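Local coordinates for putative PLP-dependent aminotransferase (Bacillus cereus ATCC 10987, PDB 3JU7) that probably transfers amino groups between substrates with pyridoxal phosphate as cofactor, at the interface of chains A and B. Coordinates in Å, arbitrary orientation; residue numbers count along the deposited sequence, not the author numbering. Chains: chain A/B, Putative PLP-dependent aminotransferase.

Contact 1: the interface of chains A and B. Residues chain A 19, 22-23, 26; chain B 14-15, 19.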
ATOM      1  N   LEU A  19       2.186   6.695  23.118  1.00 20.26           N
ATOM      2  CA  LEU A  19       0.803   6.916  23.553  1.00 20.34           C
ATOM      3  C   LEU A  19       0.463   8.409  23.500  1.00 20.62           C
ATOM      4  O   LEU A  19      -0.597   8.775  23.046  1.00 21.13           O
ATOM      5  CB  LEU A  19       0.564   6.334  24.952  1.00 21.65           C
ATOM      6  CG  LEU A  19      -0.854   6.010  25.431  1.00 29.28           C
ATOM      7  CD1 LEU A  19      -1.645   5.281  24.360  1.00 29.31           C
ATOM      8  CD2 LEU A  19      -0.784   5.132  26.681  1.00 25.71           C
ATOM      9  N   LEU A  22      -0.510   9.162  20.098  1.00 23.42           N
ATOM     10  CA  LEU A  22      -1.870   8.666  19.893  1.00 22.66           C
ATOM     11  C   LEU A  22      -2.912   9.625  20.507  1.00 22.48           C
ATOM     12  O   LEU A  22      -3.962   9.879  19.900  1.00 20.32           O
ATOM     13  CB  LEU A  22      -2.043   7.240  20.446  1.00 22.45           C
ATOM     14  CG  LEU A  22      -1.216   6.149  19.751  1.00 25.44           C
ATOM     15  CD1 LEU A  22      -1.537   4.784  20.323  1.00 24.89           C
ATOM     16  CD2 LEU A  22      -1.422   6.123  18.268  1.00 19.46           C
ATOM     17  N   LYS A  23      -2.628  10.183  21.685  1.00 24.05           N
ATOM     18  CA  LYS A  23      -3.516  11.219  22.236  1.00 23.71           C
ATOM     19  C   LYS A  23      -3.574  12.428  21.311  1.00 23.44           C
ATOM     20  O   LYS A  23      -4.639  12.978  21.074  1.00 24.63           O
ATOM     21  CB  LYS A  23      -3.114  11.682  23.642  1.00 22.72           C
ATOM     22  CG  LYS A  23      -3.188  10.605  24.737  1.00 34.55           C
ATOM     23  CD  LYS A  23      -4.510   9.807  24.838  1.00 36.28           C
ATOM     24  CE  LYS A  23      -5.624  10.520  25.621  1.00 38.30           C
ATOM     25  NZ  LYS A  23      -6.550   9.500  26.239  1.00 40.16           N
ATOM     26  N   ASP A  26      -5.902  11.635  18.441  1.00 20.88           N
ATOM     27  CA  ASP A  26      -7.303  11.617  18.858  1.00 21.40           C
ATOM     28  C   ASP A  26      -7.814  13.038  19.103  1.00 24.00           C
ATOM     29  O   ASP A  26      -8.975  13.311  18.805  1.00 24.34           O
ATOM     30  CB  ASP A  26      -7.513  10.792  20.139  1.00 23.05           C
ATOM     31  CG  ASP A  26      -7.460   9.289  19.899  1.00 28.03           C
ATOM     32  OD1 ASP A  26      -7.629   8.880  18.733  1.00 23.85           O
ATOM     33  OD2 ASP A  26      -7.272   8.530  20.889  1.00 27.71           O
TER
ATOM     34  N   PRO B  14     -11.177   6.194  19.854  1.00 22.78           N
ATOM     35  CA  PRO B  14     -10.001   6.653  20.585  1.00 22.84           C
ATOM     36  C   PRO B  14      -9.162   5.515  21.156  1.00 24.90           C
ATOM     37  O   PRO B  14      -9.658   4.394  21.318  1.00 23.24           O
ATOM     38  CB  PRO B  14     -10.591   7.471  21.734  1.00 24.99           C
ATOM     39  CG  PRO B  14     -12.009   6.922  21.915  1.00 23.87           C
ATOM     40  CD  PRO B  14     -12.436   6.593  20.531  1.00 24.24           C
ATOM     41  N   VAL B  15      -7.911   5.829  21.491  1.00 24.07           N
ATOM     42  CA  VAL B  15      -6.932   4.803  21.868  1.00 22.17           C
ATOM     43  C   VAL B  15      -7.417   3.871  22.968  1.00 19.23           C
ATOM     44  O   VAL B  15      -7.137   2.665  22.933  1.00 19.58           O
ATOM     45  CB  VAL B  15      -5.540   5.430  22.219  1.00 22.80           C
ATOM     46  CG1 VAL B  15      -5.640   6.556  23.349  1.00 22.08           C
ATOM     47  CG2 VAL B  15      -4.572   4.360  22.575  1.00 18.51           C
ATOM     48  N   LEU B  19      -6.512  -0.215  23.150  1.00 18.94           N
ATOM     49  CA  LEU B  19      -5.330  -0.383  24.016  1.00 20.22           C
ATOM     50  C   LEU B  19      -5.074  -1.831  24.450  1.00 18.70           C
ATOM     51  O   LEU B  19      -3.928  -2.263  24.445  1.00 17.03           O
ATOM     52  CB  LEU B  19      -5.386   0.533  25.269  1.00 19.16           C
ATOM     53  CG  LEU B  19      -4.098   0.693  26.098  1.00 24.40           C
ATOM     54  CD1 LEU B  19      -2.866   1.084  25.219  1.00 20.47           C
ATOM     55  CD2 LEU B  19      -4.256   1.628  27.286  1.00 15.77           C
TER
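B:Val15 packs against helix 19-28 of chain A, its backbone held by A:Asp26 and its two methyl branches spread over the leucines and lysine of the same helix. This is a piece of the two-fold interface of the deposited pair, probably the dimer of this putative DegT/DnrJ/EryC1/StrS-family aminotransferase, formed by residues near the N-terminus of each chain. The polar tie is the hydrogen bond from B:Val15 N to the carboxylate oxygen OD2 of A:Asp26, 2.8 Å long and fairly straight at 161°. The amide comes in on the syn side of OD2, 17° out of the carboxylate plane. Because B:Val15 opens the 3-10 helix 15-17, the acid caps the start of that short turn, where a negative charge would probably be welcome. The same carboxylate leans against B:Pro14, with A:Asp26 CG 3.7 Å from the proline CA.

The valine side chain divides its work. CG2, which lies opposite the backbone N, points towards the leucines. A:Leu19 reaches it with CD1 at 3.6 Å, and A:Leu22 with its own CD1 at 3.8 Å, each side chain crossing the valine at about a right angle. CG1 turns the other way and meets A:Lys23, CD lying 3.7 Å off; it also packs 3.6 Å from A:Asp26 OD2, the oxygen that holds the valine's own amide. Bends at chi2 and chi3 put the lysine CD against CG1 and fold the amine back towards that methyl.

Further out, the helix supplies the spacing: residues 19, 22, 23 and 26 recur along one side of it. The CD1 methyls of A:Leu19 and A:Leu22 stand 4.1 Å apart, close enough to support one another beneath the same valine branch. B:Leu19 faces its own counterpart across the chains, but more loosely, with CD1 of B:Leu19 4.5 Å from CD1 of A:Leu19.

Contact 2: the interface of chains A and B. Residues chain A 12-15, 18; chain B 23, 26, 238.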
ATOM      1  N   THR A  12       9.008  -4.091  18.109  1.00 23.94           N
ATOM      2  CA  THR A  12       8.791  -2.681  17.837  1.00 23.11           C
ATOM      3  C   THR A  12       8.717  -1.971  19.190  1.00 22.79           C
ATOM      4  O   THR A  12       8.506  -2.604  20.222  1.00 25.40           O
ATOM      5  CB  THR A  12       7.484  -2.445  17.041  1.00 24.31           C
ATOM      6  OG1 THR A  12       6.382  -2.831  17.867  1.00 32.78           O
ATOM      7  CG2 THR A  12       7.443  -3.270  15.721  1.00 16.98           C
ATOM      8  N   VAL A  13       8.873  -0.664  19.224  1.00 21.82           N
ATOM      9  CA  VAL A  13       8.698   0.020  20.500  1.00 23.49           C
ATOM     10  C   VAL A  13       7.290  -0.217  21.108  1.00 24.16           C
ATOM     11  O   VAL A  13       6.292  -0.230  20.404  1.00 26.12           O
ATOM     12  CB  VAL A  13       9.020   1.501  20.404  1.00 23.16           C
ATOM     13  CG1 VAL A  13      10.444   1.633  19.941  1.00 19.14           C
ATOM     14  CG2 VAL A  13       8.071   2.201  19.473  1.00 22.15           C
ATOM     15  N   PRO A  14       7.225  -0.456  22.416  1.00 22.72           N
ATOM     16  CA  PRO A  14       5.962  -0.719  23.073  1.00 23.28           C
ATOM     17  C   PRO A  14       5.013   0.466  23.066  1.00 22.06           C
ATOM     18  O   PRO A  14       5.466   1.599  22.983  1.00 19.73           O
ATOM     19  CB  PRO A  14       6.376  -1.008  24.532  1.00 23.03           C
ATOM     20  CG  PRO A  14       7.811  -1.062  24.548  1.00 22.09           C
ATOM     21  CD  PRO A  14       8.335  -0.379  23.374  1.00 20.87           C
ATOM     22  N   VAL A  15       3.720   0.203  23.251  1.00 22.96           N
ATOM     23  CA  VAL A  15       2.715   1.268  23.161  1.00 21.49           C
ATOM     24  C   VAL A  15       2.997   2.484  24.092  1.00 18.84           C
ATOM     25  O   VAL A  15       2.766   3.622  23.693  1.00 19.72           O
ATOM     26  CB  VAL A  15       1.260   0.754  23.357  1.00 23.82           C
ATOM     27  CG1 VAL A  15       1.088  -0.004  24.722  1.00 18.97           C
ATOM     28  CG2 VAL A  15       0.262   1.937  23.178  1.00 21.91           C
ATOM     29  N   TYR A  18       4.690   5.611  22.317  1.00 22.23           N
ATOM     30  CA  TYR A  18       3.972   6.512  21.407  1.00 21.07           C
ATOM     31  C   TYR A  18       2.521   6.836  21.836  1.00 22.88           C
ATOM     32  O   TYR A  18       1.725   7.246  21.009  1.00 22.55           O
ATOM     33  CB  TYR A  18       3.994   5.980  19.963  1.00 24.02           C
ATOM     34  CG  TYR A  18       3.481   4.577  19.819  1.00 22.28           C
ATOM     35  CD1 TYR A  18       4.326   3.499  19.987  1.00 23.83           C
ATOM     36  CD2 TYR A  18       2.142   4.340  19.573  1.00 19.51           C
ATOM     37  CE1 TYR A  18       3.850   2.209  19.887  1.00 24.36           C
ATOM     38  CE2 TYR A  18       1.650   3.069  19.478  1.00 24.95           C
ATOM     39  CZ  TYR A  18       2.496   2.003  19.629  1.00 24.61           C
ATOM     40  OH  TYR A  18       1.982   0.751  19.541  1.00 17.58           O
TER
ATOM     41  N   LYS B  23      -1.516  -3.884  23.616  1.00 21.85           N
ATOM     42  CA  LYS B  23      -0.758  -4.716  24.550  1.00 23.38           C
ATOM     43  C   LYS B  23      -0.716  -6.204  24.099  1.00 21.76           C
ATOM     44  O   LYS B  23       0.305  -6.869  24.290  1.00 21.15           O
ATOM     45  CB  LYS B  23      -1.278  -4.540  25.984  1.00 23.12           C
ATOM     46  CG  LYS B  23      -1.156  -3.084  26.452  1.00 30.34           C
ATOM     47  CD  LYS B  23      -1.484  -2.977  27.897  1.00 37.40           C
ATOM     48  CE  LYS B  23      -1.159  -1.611  28.441  1.00 43.52           C
ATOM     49  NZ  LYS B  23       0.269  -1.246  28.256  1.00 44.33           N
ATOM     50  N   ASP B  26       2.076  -6.221  21.579  1.00 20.13           N
ATOM     51  CA  ASP B  26       3.368  -6.034  22.205  1.00 21.59           C
ATOM     52  C   ASP B  26       3.833  -7.339  22.858  1.00 25.01           C
ATOM     53  O   ASP B  26       5.020  -7.702  22.769  1.00 28.08           O
ATOM     54  CB  ASP B  26       3.302  -4.926  23.286  1.00 20.77           C
ATOM     55  CG  ASP B  26       3.339  -3.493  22.706  1.00 28.73           C
ATOM     56  OD1 ASP B  26       3.780  -3.279  21.538  1.00 27.62           O
ATOM     57  OD2 ASP B  26       2.946  -2.559  23.444  1.00 29.92           O
ATOM     58  N   TYR B 238      -1.653  -3.286  13.936  1.00 21.53           N
ATOM     59  CA  TYR B 238      -2.095  -2.048  14.565  1.00 21.46           C
ATOM     60  C   TYR B 238      -3.367  -1.509  13.891  1.00 22.14           C
ATOM     61  O   TYR B 238      -4.272  -1.021  14.556  1.00 22.14           O
ATOM     62  CB  TYR B 238      -0.963  -1.029  14.491  1.00 21.62           C
ATOM     63  CG  TYR B 238       0.303  -1.396  15.272  1.00 25.23           C
ATOM     64  CD1 TYR B 238       0.296  -1.460  16.665  1.00 26.34           C
ATOM     65  CD2 TYR B 238       1.515  -1.626  14.626  1.00 28.24           C
ATOM     66  CE1 TYR B 238       1.446  -1.734  17.395  1.00 19.16           C
ATOM     67  CE2 TYR B 238       2.678  -1.927  15.363  1.00 23.68           C
ATOM     68  CZ  TYR B 238       2.627  -1.983  16.739  1.00 23.25           C
ATOM     69  OH  TYR B 238       3.773  -2.263  17.463  1.00 14.60           O
TER
HETATM   70  O   HOH W   1       6.064  -4.178  20.852  1.00 16.17           O
HETATM   71  O   HOH W   2       3.890  -1.000  19.898  1.00 21.17           O
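The loop 12-14 and the 3-10 helix 15-18 of chain A sit against helix 19-28 of chain B and the first turn of its helix 237-270. A:Thr12 and A:Tyr18 both reach B:Tyr238, while the turn at A:Val15 meets B:Asp26; the whole forms a polar, watered seam of what is probably the dimer of this putative aminotransferase.

The side chains of A:Thr12 and B:Tyr238 approach from opposite directions and meet at their hydroxyls, A:Thr12 OG1 donating to B:Tyr238 OH at 2.7 Å. With chi1 of 65°, OG1 stands between the backbone N and the carbonyl carbon of the threonine, which aims it at the phenol. A:Tyr18 arrives differently: its ring is turned nearly perpendicular to that of B:Tyr238, and its OH lies above the plane of that ring, nearest CE1, at 3.3 Å.

B:Asp26 gives its two oxygens separate tasks. OD2 takes the amide A:Val15 N at 2.9 Å, from the syn side, slightly out of the carboxylate plane and nearly straight (168° at the hydrogen). OD1 turns to two waters. Water 2 lies in plane at the edge of the A:Tyr18 ring and joins B:Asp26 OD1, A:Val13 O, A:Tyr18 OH and B:Tyr238 OH, so four groups from both chains fix one solvent molecule; its distance to the carbonyl oxygen A:Val13 O is 2.6 Å. Water 1 lies 3.0 Å from the carbonyl oxygen A:Thr12 O and also reaches B:Asp26 OD1, with a longer contact to the threonine hydroxyl. Since A:Thr12 is the donor to B:Tyr238, that phenol could pass its own hydrogen on to water 2.

Within chain A, the carbonyl oxygen A:Val15 O lies over the centre of the A:Tyr18 ring, 3.9 Å above its plane. On the far side of the carboxylate, B:Lys23 runs extended until a bend at chi4 (-58°), and its NZ ends 3.8 Å from the methyl carbon A:Val15 CG1.

Contact 1 and contact 2 lie about 12 Å apart, measured between the centres of their C-alpha atoms, and exchange the roles of the chains: helix 19-28 comes from chain A in contact 1 and from chain B in contact 2. Residues 14, 15, 23 and 26 serve in both, so the two are twins of one contact, built round B:Val15 and A:Asp26 in the first and A:Val15 and B:Asp26 in the second. By the two-fold symmetry each probably carries both the apolar packing and the hydrated polar seam that reaches helix 237-270, in what is probably the family's functional dimer.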